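Local coordinates for uncharacterized protein (Bacteroides thetaiotaomicron, PDB 4LB8), which is of unknown function but belongs to the DUF4848 family and is made with a signal sequence, consistent with export from the cytoplasm, at residues 103-106 against 110-113; 121-126 against 140-145; 183-188 against 257-262; 248-253 against 274-279. All coordinates share one frame; numbering follows the deposited sequence.

Overall arrangement
The chain is elongated, and contacts 2 and 3 lie on opposite sides of its centre. From the N terminus, contact 1 closes a tight turn in the loop after helix 84-98. Contact 2 follows in series, tying a later part of that loop to the residue after strand 138-141, and the two touch where Met103 SE packs on Tyr145 CB. In the strand-rich C-terminal half, contact 3 joins strands 179-188 and 254-262, and contact 4 joins the loop before strand 254-262 to the turn after strand 268-275. Their segments alternate along the chain, so they cross, with Lys257 packing on Met251 between them. Contacts 1, 2 and 3 also touch the second subunit.

Contact 1 (103-106 against 110-113); sequences MFNT and TDLS
A tight reversal in the long loop between helix 84-98 and strand 132-135 is closed where the side chain of Asn105 meets that of Asp111. Asn105 ND2 donates to Asp111 OD2 along an almost straight path, at 2.5 Å, a short value whose exact length should not be pressed. The carboxylate oxygen lies in the amide plane and offers its anti lone pair, while the amide and carboxylate planes stand 90° apart. Both side chains reach across because each CG is anti to its backbone N (chi1 -166° in Asn105 and 167° in Asp111). The other end of the amide is used too: Asn105 OD1 accepts from the backbone N of Ile107 and of Asp108, an Asx turn that shapes the bend.

One water bridges the two backbones. It accepts from Asn105 N at 2.8 Å and donates to Asp111 O and to Ser113 O, each at 2.7 Å. Alongside, the Phe104 ring presents its edge to a carbonyl, with Phe104 CE1 3.6 Å from Leu112 O in the ring plane; Tyr91 OH bonds the same oxygen from helix 84-98.

Asp111 has partners beyond Asn105. Its OD2 is shared with Tyr115 OH, and its OD1 takes a hydrogen bond from Gln199 NE2 of the second subunit. Such a grip on a buried carboxylate would probably favour its ionised form, as would Lys180 of the second subunit, a long and weak ion pair; the group that closes the turn thus also takes part in the subunit interface.

Contact 2 (121-126 against 140-145); sequences VANEYF and VVDKVY
Asn123 and Asp142 carry this contact almost alone, and both are buried. The firm side is the bond from Asn123 ND2 to Asp142 OD2, 2.8 Å long, in which the donor comes from above the carboxylate plane, 38° out of it. Amide and carboxylate planes are turned 67° against each other, and the two side chains cross at about a right angle, with Asn123 CB 3.4 Å from Asp142 OD2. Asn123 has its CG beside the backbone N (chi1 -81°), which carries the amide out from the turn toward Asp142. Asn123 OD1 bonds Tyr36 OH of helix 33-44, so the amide is held through both its nitrogen and its oxygen.

On the looser side a water joins the pair. It donates to Asp142 OD1 at 2.7 Å but is bound only weakly by Asn123 ND2, at 3.3 Å. Further along, Lys143 and Val144 are exposed and make no contact with the turn.

Within segment 121-126 the backbone is wound tightly, Glu124 N bonding Val121 O at 3.2 Å and Phe126 N bonding Asn123 O at 2.9 Å. His193 of the second subunit also packs on Asn123. The result is a 3-10 turn fastened by one amide-carboxylate pair to the residue just after strand 138-141, the second strand of a beta-hairpin with 132-135 and an outer strand of the four-stranded mixed sheet within this chain.

Contact 3 (183-188 against 257-262); sequences LYLSVS and KVFGRK
What sets the meeting of Leu185 and Phe259 apart is a classic beta bulge at Phe259 and Gly260, where two residues of strand 254-262 face a single residue of strand 191-201. The extra residue shifts the alternation of side chains, so that Phe259 and Lys262, three positions apart, both point toward strand 179-188, whereas Arg261 between them points away.

At the first of these points a methyl lies on a ring. Leu185 CD2 sits over one face of Phe259, 4.0 Å from the ring centroid and 16° off the normal, in a CH-pi contact displaced toward the rim; its closest ring approach is to CD2 of Phe259, at 3.9 Å. The second methyl is also near the ring, Leu185 CD1 lying 4.1 Å from Phe259 CE2. Phe259 has CG anti to the backbone N (chi1 -168°), which carries the ring across toward the leucine.

At the second point Val187 CG2 touches the aliphatic stem of Lys262, 4.0 Å from its CD, the two side chains crossing at about a right angle. The lysine chain bends at chi3, and its NZ goes on to Gln265 O and to a salt bridge with the C-terminal carboxylate of Leu290, on which the side chains of Leu185 and Val187 also pack.

No hydrogen bond links the two segments. Each pairs instead with strand 191-201, through bonds such as Ser186 with His193 and Lys257 with Ala194. The contact therefore bridges across that middle strand, Phe259 resting on Ala194 and meeting Phe222 of strand 222-226.

Contact 4 (248-253 against 274-279); sequences TKEMGG and WSRGVP
Glu250 and Arg276 reach toward each other from two loops and meet at an angle, not side by side. The carboxylate and guanidinium planes are 58° apart, and the closest pair is Arg276 NH2 and Glu250 OE2, 2.8 Å apart. It is a salt bridge, yet its hydrogen bond is weak, because the angle at the hydrogen is only 129°. Both charged residues are exposed and touch a crystal neighbour, so crystal packing may influence their exact pose. The other terminal nitrogen lies near the carboxylate carbon, Arg276 NH1 being 3.2 Å from Glu250 CD. Arg276 leaves the backbone extended, with CG anti to N, and then turns at chi3 (54°) to bring its end round to the glutamate.

The arginine springs from a turn, braced by an ST motif, that follows strand 268-275. Ser275 OG accepts from Val278 N at 3.2 Å, and Ser275 N returns a backbone bond to Val278 O. In the loop linking strands 244-247 and 254-262, Thr248 OG1 donates to Lys249 O at 2.9 Å just before Glu250 and also bonds Tyr213 N. Glu250 also packs on Ser210 and Arg276 on Thr211.

Contact 1 (103-106 against 110-113)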
loop_
_atom_site.group_PDB
_atom_site.type_symbol
_atom_site.label_atom_id
_atom_site.label_comp_id
_atom_site.label_asym_id
_atom_site.label_seq_id
_atom_site.Cartn_x
_atom_site.Cartn_y
_atom_site.Cartn_z
HETATM N N MSE A 103 -22.137 -8.984 -6.437
HETATM C CA MSE A 103 -21.769 -7.667 -5.941
HETATM C C MSE A 103 -20.501 -7.189 -6.658
HETATM O O MSE A 103 -19.587 -7.980 -6.884
HETATM C CB MSE A 103 -21.524 -7.951 -4.456
HETATM C CG MSE A 103 -21.102 -6.842 -3.621
HETATM SE SE MSE A 103 -20.878 -7.583 -1.854
HETATM C CE MSE A 103 -19.253 -8.512 -1.963
ATOM N N PHE A 104 -20.442 -5.912 -7.027
ATOM C CA PHE A 104 -19.273 -5.352 -7.721
ATOM C C PHE A 104 -18.488 -4.444 -6.776
ATOM O O PHE A 104 -19.025 -4.034 -5.738
ATOM C CB PHE A 104 -19.680 -4.637 -9.036
ATOM C CG PHE A 104 -20.029 -5.642 -10.119
ATOM C CD1 PHE A 104 -19.027 -6.237 -10.887
ATOM C CD2 PHE A 104 -21.338 -6.099 -10.274
ATOM C CE1 PHE A 104 -19.341 -7.211 -11.841
ATOM C CE2 PHE A 104 -21.646 -7.103 -11.209
ATOM C CZ PHE A 104 -20.647 -7.644 -11.992
ATOM N N ASN A 105 -17.205 -4.212 -7.082
ATOM C CA ASN A 105 -16.300 -3.416 -6.255
ATOM C C ASN A 105 -16.643 -1.937 -6.360
ATOM O O ASN A 105 -16.497 -1.327 -7.432
ATOM C CB ASN A 105 -14.840 -3.664 -6.657
ATOM C CG ASN A 105 -13.793 -3.179 -5.683
ATOM O OD1 ASN A 105 -13.969 -2.225 -4.941
ATOM N ND2 ASN A 105 -12.637 -3.795 -5.716
ATOM N N THR A 106 -17.084 -1.372 -5.213
ATOM C CA THR A 106 -17.496 0.027 -5.036
ATOM C C THR A 106 -16.310 0.943 -4.671
ATOM O O THR A 106 -16.445 2.167 -4.735
ATOM C CB THR A 106 -18.593 0.134 -3.966
ATOM O OG1 THR A 106 -18.145 -0.482 -2.755
ATOM C CG2 THR A 106 -19.889 -0.480 -4.407
ATOM N N THR A 110 -11.506 -0.152 -11.288
ATOM C CA THR A 110 -10.655 -0.876 -12.244
ATOM C C THR A 110 -10.765 -2.384 -11.971
ATOM O O THR A 110 -10.339 -3.197 -12.803
ATOM C CB THR A 110 -9.202 -0.376 -12.228
ATOM O OG1 THR A 110 -8.591 -0.674 -10.976
ATOM C CG2 THR A 110 -9.091 1.113 -12.531
ATOM N N ASP A 111 -11.358 -2.758 -10.813
ATOM C CA ASP A 111 -11.585 -4.154 -10.457
ATOM C C ASP A 111 -12.953 -4.513 -11.009
ATOM O O ASP A 111 -13.996 -4.125 -10.469
ATOM C CB ASP A 111 -11.454 -4.379 -8.949
ATOM C CG ASP A 111 -11.969 -5.709 -8.434
ATOM O OD1 ASP A 111 -12.094 -6.662 -9.244
ATOM O OD2 ASP A 111 -12.252 -5.800 -7.224
ATOM N N LEU A 112 -12.914 -5.256 -12.121
ATOM C CA LEU A 112 -14.043 -5.634 -12.955
ATOM C C LEU A 112 -14.841 -6.807 -12.493
ATOM O O LEU A 112 -15.968 -6.968 -12.966
ATOM C CB LEU A 112 -13.520 -5.984 -14.353
ATOM C CG LEU A 112 -12.706 -4.956 -15.063
ATOM C CD1 LEU A 112 -12.290 -5.485 -16.378
ATOM C CD2 LEU A 112 -13.476 -3.647 -15.218
ATOM N N SER A 113 -14.236 -7.688 -11.673
ATOM C CA SER A 113 -14.797 -8.982 -11.248
ATOM C C SER A 113 -16.024 -8.925 -10.352
ATOM O O SER A 113 -16.045 -8.155 -9.389
ATOM C CB SER A 113 -13.731 -9.806 -10.539
ATOM O OG SER A 113 -12.847 -10.329 -11.511
HETATM O O HOH W 1 -15.996 -5.492 -9.222
HETATM O O HOH W 2 -16.635 -2.147 -10.729
#

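Contact 2 (121-126 against 140-145)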
loop_
_atom_site.group_PDB
_atom_site.type_symbol
_atom_site.label_atom_id
_atom_site.label_comp_id
_atom_site.label_asym_id
_atom_site.label_seq_id
_atom_site.Cartn_x
_atom_site.Cartn_y
_atom_site.Cartn_z
ATOM N N VAL A 121 -18.331 -18.154 2.583
ATOM C CA VAL A 121 -17.958 -18.305 1.180
ATOM C C VAL A 121 -18.147 -19.717 0.588
ATOM O O VAL A 121 -18.615 -19.829 -0.557
ATOM C CB VAL A 121 -16.519 -17.771 0.897
ATOM C CG1 VAL A 121 -16.465 -16.268 1.076
ATOM C CG2 VAL A 121 -15.441 -18.462 1.742
ATOM N N ALA A 122 -17.762 -20.777 1.330
ATOM C CA ALA A 122 -17.831 -22.156 0.818
ATOM C C ALA A 122 -19.283 -22.604 0.598
ATOM O O ALA A 122 -19.506 -23.500 -0.185
ATOM C CB ALA A 122 -17.090 -23.119 1.731
ATOM N N ASN A 123 -20.265 -21.897 1.170
ATOM C CA ASN A 123 -21.686 -22.208 0.968
ATOM C C ASN A 123 -22.152 -21.968 -0.490
ATOM O O ASN A 123 -23.240 -22.426 -0.849
ATOM C CB ASN A 123 -22.553 -21.418 1.929
ATOM C CG ASN A 123 -22.603 -22.037 3.287
ATOM O OD1 ASN A 123 -22.405 -23.228 3.436
ATOM N ND2 ASN A 123 -22.909 -21.267 4.319
ATOM N N GLU A 124 -21.316 -21.295 -1.325
ATOM C CA GLU A 124 -21.556 -21.007 -2.746
ATOM C C GLU A 124 -21.873 -22.299 -3.536
ATOM O O GLU A 124 -22.641 -22.255 -4.498
ATOM C CB GLU A 124 -20.361 -20.265 -3.380
ATOM C CG GLU A 124 -19.056 -21.055 -3.475
ATOM C CD GLU A 124 -18.097 -20.646 -4.579
ATOM O OE1 GLU A 124 -18.479 -19.808 -5.428
ATOM O OE2 GLU A 124 -16.973 -21.194 -4.615
ATOM N N TYR A 125 -21.316 -23.437 -3.104
ATOM C CA TYR A 125 -21.550 -24.744 -3.708
ATOM C C TYR A 125 -23.005 -25.190 -3.576
ATOM O O TYR A 125 -23.475 -25.940 -4.420
ATOM C CB TYR A 125 -20.648 -25.808 -3.045
ATOM C CG TYR A 125 -19.169 -25.516 -3.156
ATOM C CD1 TYR A 125 -18.544 -25.447 -4.395
ATOM C CD2 TYR A 125 -18.378 -25.383 -2.021
ATOM C CE1 TYR A 125 -17.193 -25.130 -4.504
ATOM C CE2 TYR A 125 -17.016 -25.110 -2.116
ATOM C CZ TYR A 125 -16.428 -24.979 -3.361
ATOM O OH TYR A 125 -15.088 -24.704 -3.465
ATOM N N PHE A 126 -23.711 -24.777 -2.509
ATOM C CA PHE A 126 -25.047 -25.299 -2.297
ATOM C C PHE A 126 -26.157 -24.240 -2.362
ATOM O O PHE A 126 -27.283 -24.626 -2.683
ATOM C CB PHE A 126 -25.113 -26.056 -0.965
ATOM C CG PHE A 126 -24.036 -27.095 -0.717
ATOM C CD1 PHE A 126 -23.857 -28.161 -1.589
ATOM C CD2 PHE A 126 -23.245 -27.040 0.424
ATOM C CE1 PHE A 126 -22.882 -29.144 -1.338
ATOM C CE2 PHE A 126 -22.283 -28.029 0.682
ATOM C CZ PHE A 126 -22.097 -29.067 -0.206
ATOM N N VAL A 140 -32.457 -21.945 5.229
ATOM C CA VAL A 140 -31.333 -21.103 5.543
ATOM C C VAL A 140 -31.171 -20.085 4.412
ATOM O O VAL A 140 -30.866 -20.482 3.287
ATOM C CB VAL A 140 -30.039 -21.920 5.777
ATOM C CG1 VAL A 140 -28.884 -21.003 6.175
ATOM C CG2 VAL A 140 -30.249 -23.022 6.816
ATOM N N VAL A 141 -31.427 -18.794 4.704
ATOM C CA VAL A 141 -31.156 -17.653 3.819
ATOM C C VAL A 141 -29.771 -17.206 4.268
ATOM O O VAL A 141 -29.642 -16.557 5.316
ATOM C CB VAL A 141 -32.207 -16.509 3.841
ATOM C CG1 VAL A 141 -31.768 -15.381 2.911
ATOM C CG2 VAL A 141 -33.592 -17.007 3.470
ATOM N N ASP A 142 -28.734 -17.676 3.569
ATOM C CA ASP A 142 -27.374 -17.487 4.035
ATOM C C ASP A 142 -26.972 -16.020 4.157
ATOM O O ASP A 142 -27.407 -15.156 3.370
ATOM C CB ASP A 142 -26.359 -18.285 3.193
ATOM C CG ASP A 142 -25.197 -18.843 4.006
ATOM O OD1 ASP A 142 -25.423 -19.255 5.169
ATOM O OD2 ASP A 142 -24.067 -18.854 3.492
ATOM N N LYS A 143 -26.156 -15.768 5.219
ATOM C CA LYS A 143 -25.583 -14.473 5.603
ATOM C C LYS A 143 -24.853 -13.845 4.430
ATOM O O LYS A 143 -23.993 -14.477 3.802
ATOM C CB LYS A 143 -24.635 -14.602 6.823
ATOM C CG LYS A 143 -24.305 -13.254 7.472
ATOM C CD LYS A 143 -23.635 -13.374 8.826
ATOM C CE LYS A 143 -23.555 -12.007 9.476
ATOM N NZ LYS A 143 -22.958 -12.058 10.840
ATOM N N VAL A 144 -25.230 -12.596 4.127
ATOM C CA VAL A 144 -24.640 -11.843 3.019
ATOM C C VAL A 144 -24.083 -10.515 3.503
ATOM O O VAL A 144 -24.411 -10.063 4.600
ATOM C CB VAL A 144 -25.621 -11.630 1.826
ATOM C CG1 VAL A 144 -26.042 -12.958 1.199
ATOM C CG2 VAL A 144 -26.833 -10.778 2.215
ATOM N N TYR A 145 -23.215 -9.919 2.702
ATOM C CA TYR A 145 -22.714 -8.564 2.918
ATOM C C TYR A 145 -23.773 -7.591 2.352
ATOM O O TYR A 145 -24.385 -7.877 1.299
ATOM C CB TYR A 145 -21.350 -8.347 2.248
ATOM C CG TYR A 145 -20.214 -9.131 2.869
ATOM C CD1 TYR A 145 -19.701 -8.780 4.119
ATOM C CD2 TYR A 145 -19.599 -10.168 2.180
ATOM C CE1 TYR A 145 -18.641 -9.484 4.689
ATOM C CE2 TYR A 145 -18.532 -10.874 2.734
ATOM C CZ TYR A 145 -18.053 -10.524 3.989
ATOM O OH TYR A 145 -17.008 -11.221 4.550
HETATM O O HOH W 3 -24.750 -21.083 6.994
#

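Contact 3 (183-188 against 257-262)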
loop_
_atom_site.group_PDB
_atom_site.type_symbol
_atom_site.label_atom_id
_atom_site.label_comp_id
_atom_site.label_asym_id
_atom_site.label_seq_id
_atom_site.Cartn_x
_atom_site.Cartn_y
_atom_site.Cartn_z
ATOM N N LEU A 183 10.269 11.112 -2.765
ATOM C CA LEU A 183 10.669 12.242 -3.586
ATOM C C LEU A 183 9.449 13.171 -3.683
ATOM O O LEU A 183 8.431 12.819 -4.297
ATOM C CB LEU A 183 11.204 11.827 -4.964
ATOM C CG LEU A 183 11.702 12.968 -5.885
ATOM C CD1 LEU A 183 12.732 13.835 -5.217
ATOM C CD2 LEU A 183 12.226 12.403 -7.182
ATOM N N TYR A 184 9.553 14.326 -3.000
ATOM C CA TYR A 184 8.511 15.329 -2.888
ATOM C C TYR A 184 8.962 16.581 -3.623
ATOM O O TYR A 184 10.077 17.049 -3.397
ATOM C CB TYR A 184 8.163 15.582 -1.390
ATOM C CG TYR A 184 7.665 14.308 -0.734
ATOM C CD1 TYR A 184 6.322 13.937 -0.814
ATOM C CD2 TYR A 184 8.561 13.390 -0.170
ATOM C CE1 TYR A 184 5.876 12.699 -0.338
ATOM C CE2 TYR A 184 8.125 12.149 0.306
ATOM C CZ TYR A 184 6.781 11.812 0.224
ATOM O OH TYR A 184 6.329 10.618 0.728
ATOM N N LEU A 185 8.104 17.088 -4.543
ATOM C CA LEU A 185 8.364 18.280 -5.354
ATOM C C LEU A 185 7.393 19.398 -5.076
ATOM O O LEU A 185 6.192 19.162 -4.895
ATOM C CB LEU A 185 8.329 17.971 -6.863
ATOM C CG LEU A 185 9.300 16.913 -7.399
ATOM C CD1 LEU A 185 9.120 16.773 -8.882
ATOM C CD2 LEU A 185 10.767 17.217 -7.027
ATOM N N SER A 186 7.916 20.631 -5.079
ATOM C CA SER A 186 7.161 21.874 -4.890
ATOM C C SER A 186 7.829 22.959 -5.732
ATOM O O SER A 186 8.930 22.731 -6.228
ATOM C CB SER A 186 7.047 22.260 -3.412
ATOM O OG SER A 186 8.283 22.536 -2.771
ATOM N N VAL A 187 7.153 24.090 -5.974
ATOM C CA VAL A 187 7.735 25.136 -6.827
ATOM C C VAL A 187 7.441 26.522 -6.253
ATOM O O VAL A 187 6.294 26.828 -5.902
ATOM C CB VAL A 187 7.301 24.998 -8.331
ATOM C CG1 VAL A 187 5.787 25.173 -8.524
ATOM C CG2 VAL A 187 8.107 25.918 -9.249
ATOM N N SER A 188 8.486 27.356 -6.186
ATOM C CA SER A 188 8.433 28.750 -5.717
ATOM C C SER A 188 9.014 29.642 -6.770
ATOM O O SER A 188 10.238 29.634 -6.966
ATOM C CB SER A 188 9.221 28.902 -4.415
ATOM O OG SER A 188 9.225 30.216 -3.884
ATOM N N LYS A 257 16.918 19.840 -1.974
ATOM C CA LYS A 257 17.632 20.290 -3.166
ATOM C C LYS A 257 16.794 21.197 -4.049
ATOM O O LYS A 257 15.587 21.040 -4.140
ATOM C CB LYS A 257 18.028 19.049 -4.024
ATOM C CG LYS A 257 19.156 18.172 -3.499
ATOM C CD LYS A 257 20.517 18.584 -4.068
ATOM C CE LYS A 257 21.592 17.595 -3.699
ATOM N NZ LYS A 257 22.914 18.238 -3.478
ATOM N N VAL A 258 17.449 22.093 -4.754
ATOM C CA VAL A 258 16.876 22.826 -5.867
ATOM C C VAL A 258 16.886 21.747 -6.938
ATOM O O VAL A 258 17.961 21.223 -7.260
ATOM C CB VAL A 258 17.700 24.086 -6.256
ATOM C CG1 VAL A 258 17.240 24.648 -7.597
ATOM C CG2 VAL A 258 17.623 25.147 -5.181
ATOM N N PHE A 259 15.715 21.317 -7.377
ATOM C CA PHE A 259 15.612 20.234 -8.344
ATOM C C PHE A 259 15.849 20.745 -9.778
ATOM O O PHE A 259 16.445 20.059 -10.591
ATOM C CB PHE A 259 14.232 19.576 -8.195
ATOM C CG PHE A 259 14.045 18.268 -8.914
ATOM C CD1 PHE A 259 14.750 17.134 -8.523
ATOM C CD2 PHE A 259 13.116 18.151 -9.942
ATOM C CE1 PHE A 259 14.557 15.913 -9.176
ATOM C CE2 PHE A 259 12.898 16.917 -10.579
ATOM C CZ PHE A 259 13.626 15.811 -10.200
ATOM N N GLY A 260 15.361 21.935 -10.062
ATOM C CA GLY A 260 15.477 22.577 -11.353
ATOM C C GLY A 260 14.641 23.827 -11.405
ATOM O O GLY A 260 14.287 24.387 -10.367
ATOM N N ARG A 261 14.336 24.274 -12.620
ATOM C CA ARG A 261 13.476 25.422 -12.892
ATOM C C ARG A 261 12.489 25.096 -13.983
ATOM O O ARG A 261 12.772 24.245 -14.830
ATOM C CB ARG A 261 14.296 26.637 -13.366
ATOM C CG ARG A 261 15.033 27.415 -12.306
ATOM C CD ARG A 261 15.579 28.730 -12.846
ATOM N NE ARG A 261 16.514 28.561 -13.967
ATOM C CZ ARG A 261 17.306 29.523 -14.436
ATOM N NH1 ARG A 261 17.324 30.717 -13.857
ATOM N NH2 ARG A 261 18.109 29.289 -15.465
ATOM N N LYS A 262 11.382 25.843 -14.026
ATOM C CA LYS A 262 10.399 25.788 -15.098
ATOM C C LYS A 262 10.855 26.689 -16.283
ATOM O O LYS A 262 11.255 27.850 -16.089
ATOM C CB LYS A 262 9.032 26.249 -14.590
ATOM C CG LYS A 262 8.348 25.289 -13.626
ATOM C CD LYS A 262 7.056 25.892 -13.095
ATOM C CE LYS A 262 6.040 26.146 -14.183
ATOM N NZ LYS A 262 4.793 26.741 -13.653
#

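Contact 4 (248-253 against 274-279)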
loop_
_atom_site.group_PDB
_atom_site.type_symbol
_atom_site.label_atom_id
_atom_site.label_comp_id
_atom_site.label_asym_id
_atom_site.label_seq_id
_atom_site.Cartn_x
_atom_site.Cartn_y
_atom_site.Cartn_z
ATOM N N THR A 248 22.439 9.397 -6.611
ATOM C CA THR A 248 23.225 10.187 -5.670
ATOM C C THR A 248 24.321 9.336 -4.986
ATOM O O THR A 248 24.361 8.105 -5.130
ATOM C CB THR A 248 22.310 10.816 -4.596
ATOM O OG1 THR A 248 21.970 9.831 -3.622
ATOM C CG2 THR A 248 21.044 11.434 -5.171
ATOM N N LYS A 249 25.200 10.015 -4.228
ATOM C CA LYS A 249 26.187 9.411 -3.340
ATOM C C LYS A 249 25.435 9.192 -2.013
ATOM O O LYS A 249 24.275 9.629 -1.907
ATOM C CB LYS A 249 27.430 10.325 -3.200
ATOM N N GLU A 250 26.042 8.518 -1.021
ATOM C CA GLU A 250 25.339 8.304 0.245
ATOM C C GLU A 250 25.036 9.647 0.918
ATOM O O GLU A 250 25.908 10.503 1.021
ATOM C CB GLU A 250 26.094 7.364 1.194
ATOM C CG GLU A 250 25.311 6.096 1.495
ATOM C CD GLU A 250 25.493 5.518 2.886
ATOM O OE1 GLU A 250 26.632 5.129 3.230
ATOM O OE2 GLU A 250 24.474 5.364 3.598
HETATM N N MSE A 251 23.766 9.859 1.265
HETATM C CA MSE A 251 23.269 11.080 1.908
HETATM C C MSE A 251 22.292 10.704 3.023
HETATM O O MSE A 251 21.862 9.539 3.098
HETATM C CB MSE A 251 22.578 11.973 0.888
HETATM C CG MSE A 251 23.464 12.462 -0.230
HETATM SE SE MSE A 251 22.284 13.154 -1.609
HETATM C CE MSE A 251 23.450 14.617 -2.358
ATOM N N GLY A 252 21.950 11.682 3.866
ATOM C CA GLY A 252 21.031 11.494 4.987
ATOM C C GLY A 252 19.612 11.162 4.564
ATOM O O GLY A 252 19.320 11.063 3.365
ATOM N N GLY A 253 18.734 10.999 5.555
ATOM C CA GLY A 253 17.339 10.653 5.327
ATOM C C GLY A 253 16.425 11.833 5.068
ATOM O O GLY A 253 15.212 11.651 4.945
ATOM N N TRP A 274 13.522 5.094 -5.905
ATOM C CA TRP A 274 13.928 3.910 -5.145
ATOM C C TRP A 274 15.267 4.244 -4.439
ATOM O O TRP A 274 15.721 5.382 -4.530
ATOM C CB TRP A 274 13.957 2.611 -5.981
ATOM C CG TRP A 274 15.049 2.514 -7.014
ATOM C CD1 TRP A 274 16.205 1.797 -6.921
ATOM C CD2 TRP A 274 15.039 3.092 -8.330
ATOM N NE1 TRP A 274 16.953 1.950 -8.068
ATOM C CE2 TRP A 274 16.250 2.718 -8.961
ATOM C CE3 TRP A 274 14.131 3.916 -9.034
ATOM C CZ2 TRP A 274 16.596 3.167 -10.244
ATOM C CZ3 TRP A 274 14.456 4.314 -10.328
ATOM C CH2 TRP A 274 15.677 3.946 -10.913
ATOM N N SER A 275 15.829 3.314 -3.640
ATOM C CA SER A 275 17.072 3.587 -2.897
ATOM C C SER A 275 17.902 2.325 -2.789
ATOM O O SER A 275 17.558 1.322 -3.411
ATOM C CB SER A 275 16.763 4.160 -1.503
ATOM O OG SER A 275 16.201 3.217 -0.601
ATOM N N ARG A 276 18.999 2.370 -2.012
ATOM C CA ARG A 276 19.823 1.193 -1.735
ATOM C C ARG A 276 18.978 0.124 -0.991
ATOM O O ARG A 276 19.076 -1.060 -1.302
ATOM C CB ARG A 276 21.036 1.604 -0.903
ATOM C CG ARG A 276 22.129 0.545 -0.789
ATOM C CD ARG A 276 23.332 1.100 -0.061
ATOM N NE ARG A 276 22.968 1.661 1.246
ATOM C CZ ARG A 276 23.783 2.389 2.004
ATOM N NH1 ARG A 276 25.020 2.646 1.602
ATOM N NH2 ARG A 276 23.369 2.855 3.179
ATOM N N GLY A 277 18.116 0.573 -0.072
ATOM C CA GLY A 277 17.229 -0.289 0.704
ATOM C C GLY A 277 15.927 -0.681 0.032
ATOM O O GLY A 277 15.379 -1.729 0.370
ATOM N N VAL A 278 15.382 0.169 -0.884
ATOM C CA VAL A 278 14.115 -0.082 -1.591
ATOM C C VAL A 278 14.459 -0.467 -3.035
ATOM O O VAL A 278 14.971 0.357 -3.767
ATOM C CB VAL A 278 13.075 1.073 -1.476
ATOM C CG1 VAL A 278 11.800 0.735 -2.227
ATOM C CG2 VAL A 278 12.736 1.362 -0.018
ATOM N N PRO A 279 14.254 -1.738 -3.444
ATOM C CA PRO A 279 14.708 -2.171 -4.790
ATOM C C PRO A 279 13.913 -1.570 -5.944
ATOM O O PRO A 279 12.747 -1.254 -5.767
ATOM C CB PRO A 279 14.524 -3.698 -4.745
ATOM C CG PRO A 279 13.481 -3.911 -3.711
ATOM C CD PRO A 279 13.706 -2.874 -2.669
#